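PDB 4H0O: acetate kinase from Entamoeba histolytica, which probably phosphorylates acetate reversibly to acetyl phosphate, as a pyrophosphate-dependent, magnesium-requiring member of the acetokinase family. Local coordinates for residues B[176-188]-B[226-238]. Residues are numbered along the deposited sequence; the frame is centred on the assembly and turned at random.
Sequences SQYLKFGFHGLSY and SFDTSMGNSTLAG
F183 and M231 meet in a Met-aromatic contact next to the predicted catalytic centre of this ASKHA-superfamily kinase, whose ribonuclease H-like fold here packs the loop after strand 225-229 against the loop leading into helix 185-195. The methionine illustrates how one unbranched side chain can serve two rings in turn. Its CB lies at the edge of the F183 ring, in its plane, 3.9 Å from F183 CD1. CG carries the extended chain on (chi2 178°), and M231 SD passes F183 CD1 obliquely at 3.5 Å. Beyond it M231 CE reaches H184 CE1, also at 3.5 Å. H184, predicted to stabilise the transition state, is held from outside this pair: its backbone N bonds D154 and its ND1 bonds S217. One face of F183 is covered by T235, whose CG2 makes a CH-pi contact with the ring centre only 9° from the normal. K180 runs past M231 O, with K180 CD at 3.4 Å, and bends at chi3 (-59°), which brings its ammonium to D228 in a long salt bridge, NZ to OD1 3.6 Å, and, weakly, to T229 O. The two backbones join where F181 N donates to G232 O at 3.1 Å, from above the carbonyl plane. A water bridges the segments, accepting from F183 N at 2.8 Å and donating to T229 OG1 at 3.1 Å, while that hydroxyl also bonds C218 O.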
ATOM      1  N   SER B 176      13.418  11.833  -6.791  1.00 31.03           N
ATOM      2  CA  SER B 176      14.189  11.237  -7.880  1.00 42.47           C
ATOM      3  C   SER B 176      15.206  10.205  -7.396  1.00 42.08           C
ATOM      4  O   SER B 176      15.665   9.365  -8.173  1.00 41.76           O
ATOM      5  CB  SER B 176      14.883  12.324  -8.706  1.00 31.00           C
ATOM      6  OG  SER B 176      13.966  12.951  -9.583  1.00 48.35           O
ATOM      7  N   GLN B 177      15.559  10.272  -6.116  1.00 38.81           N
ATOM      8  CA  GLN B 177      16.495   9.312  -5.541  1.00 41.05           C
ATOM      9  C   GLN B 177      15.799   7.996  -5.218  1.00 39.70           C
ATOM     10  O   GLN B 177      16.450   6.960  -5.080  1.00 38.33           O
ATOM     11  CB  GLN B 177      17.132   9.875  -4.267  1.00 43.20           C
ATOM     12  CG  GLN B 177      17.991  11.115  -4.470  1.00 43.80           C
ATOM     13  CD  GLN B 177      18.414  11.754  -3.155  1.00 54.68           C
ATOM     14  OE1 GLN B 177      18.029  11.301  -2.075  1.00 58.42           O
ATOM     15  NE2 GLN B 177      19.209  12.815  -3.243  1.00 59.22           N
ATOM     16  N   TYR B 178      14.476   8.044  -5.094  1.00 39.58           N
ATOM     17  CA  TYR B 178      13.713   6.894  -4.620  1.00 40.15           C
ATOM     18  C   TYR B 178      12.552   6.533  -5.541  1.00 38.89           C
ATOM     19  O   TYR B 178      11.435   6.280  -5.086  1.00 34.44           O
ATOM     20  CB  TYR B 178      13.220   7.141  -3.192  1.00 39.20           C
ATOM     21  CG  TYR B 178      14.342   7.442  -2.225  1.00 41.07           C
ATOM     22  CD1 TYR B 178      15.368   6.528  -2.025  1.00 34.51           C
ATOM     23  CD2 TYR B 178      14.377   8.634  -1.512  1.00 31.72           C
ATOM     24  CE1 TYR B 178      16.401   6.795  -1.144  1.00 40.69           C
ATOM     25  CE2 TYR B 178      15.408   8.910  -0.628  1.00 43.10           C
ATOM     26  CZ  TYR B 178      16.417   7.985  -0.449  1.00 44.81           C
ATOM     27  OH  TYR B 178      17.447   8.246   0.427  1.00 41.88           O
ATOM     28  N   LEU B 179      12.824   6.509  -6.840  1.00 32.59           N
ATOM     29  CA  LEU B 179      11.829   6.070  -7.804  1.00 32.04           C
ATOM     30  C   LEU B 179      11.566   4.573  -7.643  1.00 37.11           C
ATOM     31  O   LEU B 179      12.430   3.823  -7.174  1.00 37.51           O
ATOM     32  CB  LEU B 179      12.279   6.389  -9.232  1.00 27.91           C
ATOM     33  CG  LEU B 179      12.313   7.873  -9.601  1.00 43.92           C
ATOM     34  CD1 LEU B 179      12.774   8.069 -11.040  1.00 30.95           C
ATOM     35  CD2 LEU B 179      10.945   8.511  -9.390  1.00 31.45           C
ATOM     36  N   LYS B 180      10.365   4.145  -8.013  1.00 35.23           N
ATOM     37  CA  LYS B 180      10.020   2.732  -7.974  1.00 34.05           C
ATOM     38  C   LYS B 180      10.756   1.990  -9.087  1.00 35.93           C
ATOM     39  O   LYS B 180      10.914   2.511 -10.190  1.00 38.00           O
ATOM     40  CB  LYS B 180       8.507   2.551  -8.119  1.00 34.46           C
ATOM     41  CG  LYS B 180       8.058   1.101  -8.255  1.00 47.93           C
ATOM     42  CD  LYS B 180       6.541   0.982  -8.335  1.00 44.11           C
ATOM     43  CE  LYS B 180       5.872   1.561  -7.098  1.00 41.54           C
ATOM     44  NZ  LYS B 180       4.395   1.333  -7.121  1.00 49.06           N
ATOM     45  N   PHE B 181      11.223   0.782  -8.786  1.00 33.29           N
ATOM     46  CA  PHE B 181      11.843  -0.069  -9.794  1.00 33.90           C
ATOM     47  C   PHE B 181      10.953  -1.268 -10.123  1.00 41.54           C
ATOM     48  O   PHE B 181      10.470  -1.404 -11.248  1.00 49.05           O
ATOM     49  CB  PHE B 181      13.231  -0.538  -9.339  1.00 33.07           C
ATOM     50  CG  PHE B 181      14.305   0.506  -9.488  1.00 36.31           C
ATOM     51  CD1 PHE B 181      14.860   0.776 -10.733  1.00 30.28           C
ATOM     52  CD2 PHE B 181      14.769   1.210  -8.384  1.00 31.66           C
ATOM     53  CE1 PHE B 181      15.851   1.735 -10.876  1.00 39.70           C
ATOM     54  CE2 PHE B 181      15.759   2.171  -8.521  1.00 35.27           C
ATOM     55  CZ  PHE B 181      16.300   2.433  -9.768  1.00 39.11           C
ATOM     56  N   GLY B 182      10.731  -2.133  -9.136  1.00 32.42           N
ATOM     57  CA  GLY B 182       9.973  -3.353  -9.361  1.00 40.09           C
ATOM     58  C   GLY B 182      10.914  -4.504  -9.656  1.00 32.22           C
ATOM     59  O   GLY B 182      11.972  -4.305 -10.256  1.00 32.01           O
ATOM     60  N   PHE B 183      10.543  -5.709  -9.235  1.00 28.49           N
ATOM     61  CA  PHE B 183      11.437  -6.857  -9.384  1.00 34.35           C
ATOM     62  C   PHE B 183      10.670  -8.073  -9.897  1.00 35.37           C
ATOM     63  O   PHE B 183       9.512  -7.942 -10.297  1.00 29.31           O
ATOM     64  CB  PHE B 183      12.152  -7.145  -8.056  1.00 27.11           C
ATOM     65  CG  PHE B 183      12.953  -5.978  -7.533  1.00 28.15           C
ATOM     66  CD1 PHE B 183      12.339  -4.963  -6.805  1.00 35.90           C
ATOM     67  CD2 PHE B 183      14.315  -5.888  -7.777  1.00 32.98           C
ATOM     68  CE1 PHE B 183      13.068  -3.881  -6.332  1.00 34.28           C
ATOM     69  CE2 PHE B 183      15.053  -4.809  -7.302  1.00 29.23           C
ATOM     70  CZ  PHE B 183      14.427  -3.804  -6.581  1.00 33.75           C
ATOM     71  N   HIS B 184      11.313  -9.242  -9.896  1.00 28.73           N
ATOM     72  CA  HIS B 184      10.736 -10.454 -10.485  1.00 29.16           C
ATOM     73  C   HIS B 184      10.385 -10.244 -11.960  1.00 32.48           C
ATOM     74  O   HIS B 184       9.522 -10.938 -12.503  1.00 34.80           O
ATOM     75  CB  HIS B 184       9.491 -10.914  -9.710  1.00 34.47           C
ATOM     76  CG  HIS B 184       9.724 -11.116  -8.247  1.00 41.75           C
ATOM     77  ND1 HIS B 184       8.786 -10.790  -7.290  1.00 37.91           N
ATOM     78  CD2 HIS B 184      10.788 -11.617  -7.572  1.00 31.72           C
ATOM     79  CE1 HIS B 184       9.261 -11.077  -6.093  1.00 38.76           C
ATOM     80  NE2 HIS B 184      10.475 -11.579  -6.235  1.00 39.14           N
ATOM     81  N   GLY B 185      11.061  -9.291 -12.600  1.00 30.16           N
ATOM     82  CA  GLY B 185      10.755  -8.912 -13.969  1.00 33.73           C
ATOM     83  C   GLY B 185      10.923 -10.045 -14.965  1.00 36.95           C
ATOM     84  O   GLY B 185      10.118 -10.197 -15.886  1.00 39.36           O
ATOM     85  N   LEU B 186      11.966 -10.845 -14.770  1.00 32.32           N
ATOM     86  CA  LEU B 186      12.262 -11.967 -15.654  1.00 34.90           C
ATOM     87  C   LEU B 186      11.192 -13.054 -15.562  1.00 32.64           C
ATOM     88  O   LEU B 186      10.802 -13.646 -16.570  1.00 30.37           O
ATOM     89  CB  LEU B 186      13.642 -12.539 -15.324  1.00 24.19           C
ATOM     90  CG  LEU B 186      14.825 -11.604 -15.584  1.00 34.80           C
ATOM     91  CD1 LEU B 186      16.117 -12.176 -15.011  1.00 30.19           C
ATOM     92  CD2 LEU B 186      14.971 -11.351 -17.073  1.00 30.28           C
ATOM     93  N   SER B 187      10.722 -13.310 -14.345  1.00 30.40           N
ATOM     94  CA  SER B 187       9.632 -14.251 -14.114  1.00 33.16           C
ATOM     95  C   SER B 187       8.357 -13.804 -14.842  1.00 33.64           C
ATOM     96  O   SER B 187       7.694 -14.602 -15.512  1.00 29.25           O
ATOM     97  CB  SER B 187       9.380 -14.379 -12.608  1.00 34.37           C
ATOM     98  OG  SER B 187       8.241 -15.168 -12.327  1.00 32.33           O
ATOM     99  N   TYR B 188       8.035 -12.520 -14.721  1.00 30.35           N
ATOM    100  CA  TYR B 188       6.849 -11.956 -15.361  1.00 26.40           C
ATOM    101  C   TYR B 188       6.884 -12.060 -16.887  1.00 30.39           C
ATOM    102  O   TYR B 188       5.923 -12.531 -17.496  1.00 29.16           O
ATOM    103  CB  TYR B 188       6.647 -10.499 -14.925  1.00 24.33           C
ATOM    104  CG  TYR B 188       6.176 -10.356 -13.496  1.00 28.68           C
ATOM    105  CD1 TYR B 188       5.135 -11.135 -13.014  1.00 22.46           C
ATOM    106  CD2 TYR B 188       6.774  -9.452 -12.629  1.00 25.06           C
ATOM    107  CE1 TYR B 188       4.697 -11.018 -11.716  1.00 25.01           C
ATOM    108  CE2 TYR B 188       6.338  -9.325 -11.323  1.00 27.78           C
ATOM    109  CZ  TYR B 188       5.300 -10.117 -10.875  1.00 32.47           C
ATOM    110  OH  TYR B 188       4.853 -10.016  -9.579  1.00 27.49           O
ATOM    111  N   SER B 226       4.419  -4.342 -18.462  1.00 33.30           N
ATOM    112  CA  SER B 226       4.211  -3.945 -17.076  1.00 35.92           C
ATOM    113  C   SER B 226       3.648  -2.528 -17.021  1.00 32.26           C
ATOM    114  O   SER B 226       4.236  -1.600 -17.581  1.00 30.83           O
ATOM    115  CB  SER B 226       5.534  -4.012 -16.310  1.00 31.23           C
ATOM    116  OG  SER B 226       5.377  -3.573 -14.972  1.00 33.89           O
ATOM    117  N   PHE B 227       2.498  -2.366 -16.370  1.00 34.20           N
ATOM    118  CA  PHE B 227       1.902  -1.050 -16.173  1.00 25.75           C
ATOM    119  C   PHE B 227       2.231  -0.559 -14.767  1.00 31.73           C
ATOM    120  O   PHE B 227       2.673   0.574 -14.577  1.00 30.75           O
ATOM    121  CB  PHE B 227       0.386  -1.100 -16.388  1.00 35.61           C
ATOM    122  CG  PHE B 227      -0.276   0.253 -16.366  1.00 31.83           C
ATOM    123  CD1 PHE B 227      -0.416   0.989 -17.534  1.00 36.85           C
ATOM    124  CD2 PHE B 227      -0.759   0.790 -15.179  1.00 38.56           C
ATOM    125  CE1 PHE B 227      -1.024   2.235 -17.519  1.00 32.79           C
ATOM    126  CE2 PHE B 227      -1.368   2.038 -15.156  1.00 35.25           C
ATOM    127  CZ  PHE B 227      -1.500   2.760 -16.328  1.00 39.30           C
ATOM    128  N   ASP B 228       2.010  -1.414 -13.776  1.00 29.85           N
ATOM    129  CA  ASP B 228       2.451  -1.111 -12.420  1.00 32.71           C
ATOM    130  C   ASP B 228       2.793  -2.397 -11.683  1.00 34.08           C
ATOM    131  O   ASP B 228       2.451  -3.491 -12.143  1.00 35.56           O
ATOM    132  CB  ASP B 228       1.395  -0.315 -11.650  1.00 28.02           C
ATOM    133  CG  ASP B 228       1.977   0.400 -10.440  1.00 44.35           C
ATOM    134  OD1 ASP B 228       3.214   0.569 -10.384  1.00 42.20           O
ATOM    135  OD2 ASP B 228       1.205   0.794  -9.543  1.00 45.64           O
ATOM    136  N   THR B 229       3.472  -2.265 -10.548  1.00 36.09           N
ATOM    137  CA  THR B 229       3.913  -3.435  -9.801  1.00 35.67           C
ATOM    138  C   THR B 229       3.969  -3.184  -8.298  1.00 37.23           C
ATOM    139  O   THR B 229       3.918  -2.041  -7.840  1.00 39.35           O
ATOM    140  CB  THR B 229       5.279  -3.935 -10.297  1.00 33.90           C
ATOM    141  OG1 THR B 229       5.533  -5.245  -9.773  1.00 36.29           O
ATOM    142  CG2 THR B 229       6.384  -2.985  -9.857  1.00 34.46           C
ATOM    143  N   SER B 230       4.108  -4.266  -7.542  1.00 38.50           N
ATOM    144  CA  SER B 230       3.908  -4.245  -6.098  1.00 27.33           C
ATOM    145  C   SER B 230       5.116  -3.742  -5.304  1.00 31.92           C
ATOM    146  O   SER B 230       4.960  -3.003  -4.329  1.00 27.36           O
ATOM    147  CB  SER B 230       3.534  -5.651  -5.630  1.00 30.67           C
ATOM    148  OG  SER B 230       2.812  -5.607  -4.422  1.00 43.48           O
ATOM    149  N   MET B 231       6.315  -4.165  -5.694  1.00 37.77           N
ATOM    150  CA  MET B 231       7.525  -3.694  -5.029  1.00 42.15           C
ATOM    151  C   MET B 231       7.798  -2.249  -5.443  1.00 39.41           C
ATOM    152  O   MET B 231       7.206  -1.752  -6.406  1.00 34.09           O
ATOM    153  CB  MET B 231       8.719  -4.601  -5.357  1.00 38.86           C
ATOM    154  CG  MET B 231       8.678  -5.972  -4.675  1.00 30.27           C
ATOM    155  SD  MET B 231      10.073  -7.051  -5.107  1.00 49.70           S
ATOM    156  CE  MET B 231       9.836  -8.399  -3.946  1.00 31.40           C
ATOM    157  N   GLY B 232       8.674  -1.568  -4.709  1.00 34.52           N
ATOM    158  CA  GLY B 232       8.970  -0.177  -5.004  1.00 36.93           C
ATOM    159  C   GLY B 232      10.446   0.048  -5.247  1.00 33.74           C
ATOM    160  O   GLY B 232      11.070  -0.684  -6.017  1.00 32.75           O
ATOM    161  N   ASN B 233      11.004   1.062  -4.591  1.00 33.69           N
ATOM    162  CA  ASN B 233      12.435   1.321  -4.669  1.00 33.87           C
ATOM    163  C   ASN B 233      13.230   0.169  -4.064  1.00 28.78           C
ATOM    164  O   ASN B 233      14.331  -0.144  -4.517  1.00 35.73           O
ATOM    165  CB  ASN B 233      12.781   2.629  -3.956  1.00 38.13           C
ATOM    166  CG  ASN B 233      14.222   3.050  -4.178  1.00 36.74           C
ATOM    167  OD1 ASN B 233      14.552   3.659  -5.197  1.00 41.04           O
ATOM    168  ND2 ASN B 233      15.088   2.728  -3.223  1.00 32.67           N
ATOM    169  N   SER B 234      12.660  -0.457  -3.038  1.00 30.73           N
ATOM    170  CA  SER B 234      13.301  -1.579  -2.362  1.00 27.85           C
ATOM    171  C   SER B 234      12.534  -2.868  -2.613  1.00 33.84           C
ATOM    172  O   SER B 234      11.423  -2.850  -3.147  1.00 36.66           O
ATOM    173  CB  SER B 234      13.379  -1.336  -0.856  1.00 35.06           C
ATOM    174  OG  SER B 234      12.148  -1.640  -0.225  1.00 33.80           O
ATOM    175  N   THR B 235      13.131  -3.991  -2.226  1.00 33.25           N
ATOM    176  CA  THR B 235      12.500  -5.295  -2.395  1.00 36.21           C
ATOM    177  C   THR B 235      11.705  -5.677  -1.151  1.00 39.09           C
ATOM    178  O   THR B 235      11.352  -6.840  -0.957  1.00 37.68           O
ATOM    179  CB  THR B 235      13.539  -6.393  -2.689  1.00 37.56           C
ATOM    180  OG1 THR B 235      14.480  -6.463  -1.610  1.00 38.74           O
ATOM    181  CG2 THR B 235      14.279  -6.094  -3.983  1.00 39.04           C
ATOM    182  N   LEU B 236      11.429  -4.683  -0.313  1.00 30.61           N
ATOM    183  CA  LEU B 236      10.683  -4.889   0.926  1.00 38.80           C
ATOM    184  C   LEU B 236       9.210  -4.485   0.776  1.00 38.19           C
ATOM    185  O   LEU B 236       8.343  -4.959   1.510  1.00 34.07           O
ATOM    186  CB  LEU B 236      11.350  -4.100   2.061  1.00 36.14           C
ATOM    187  CG  LEU B 236      10.699  -4.014   3.442  1.00 43.25           C
ATOM    188  CD1 LEU B 236      11.738  -4.200   4.530  1.00 39.08           C
ATOM    189  CD2 LEU B 236      10.002  -2.677   3.617  1.00 49.68           C
ATOM    190  N   ALA B 237       8.935  -3.617  -0.192  1.00 29.42           N
ATOM    191  CA  ALA B 237       7.592  -3.069  -0.382  1.00 37.04           C
ATOM    192  C   ALA B 237       6.604  -4.066  -0.995  1.00 37.24           C
ATOM    193  O   ALA B 237       7.000  -5.016  -1.677  1.00 28.07           O
ATOM    194  CB  ALA B 237       7.662  -1.816  -1.233  1.00 36.67           C
ATOM    195  N   GLY B 238       5.315  -3.839  -0.747  1.00 29.09           N
ATOM    196  CA  GLY B 238       4.264  -4.560  -1.442  1.00 29.57           C
ATOM    197  C   GLY B 238       3.516  -5.590  -0.617  1.00 35.38           C
ATOM    198  O   GLY B 238       2.891  -5.269   0.400  1.00 29.24           O
TER
HETATM  199  O   HOH W   1       7.976  -6.190  -8.155  1.00 31.38           O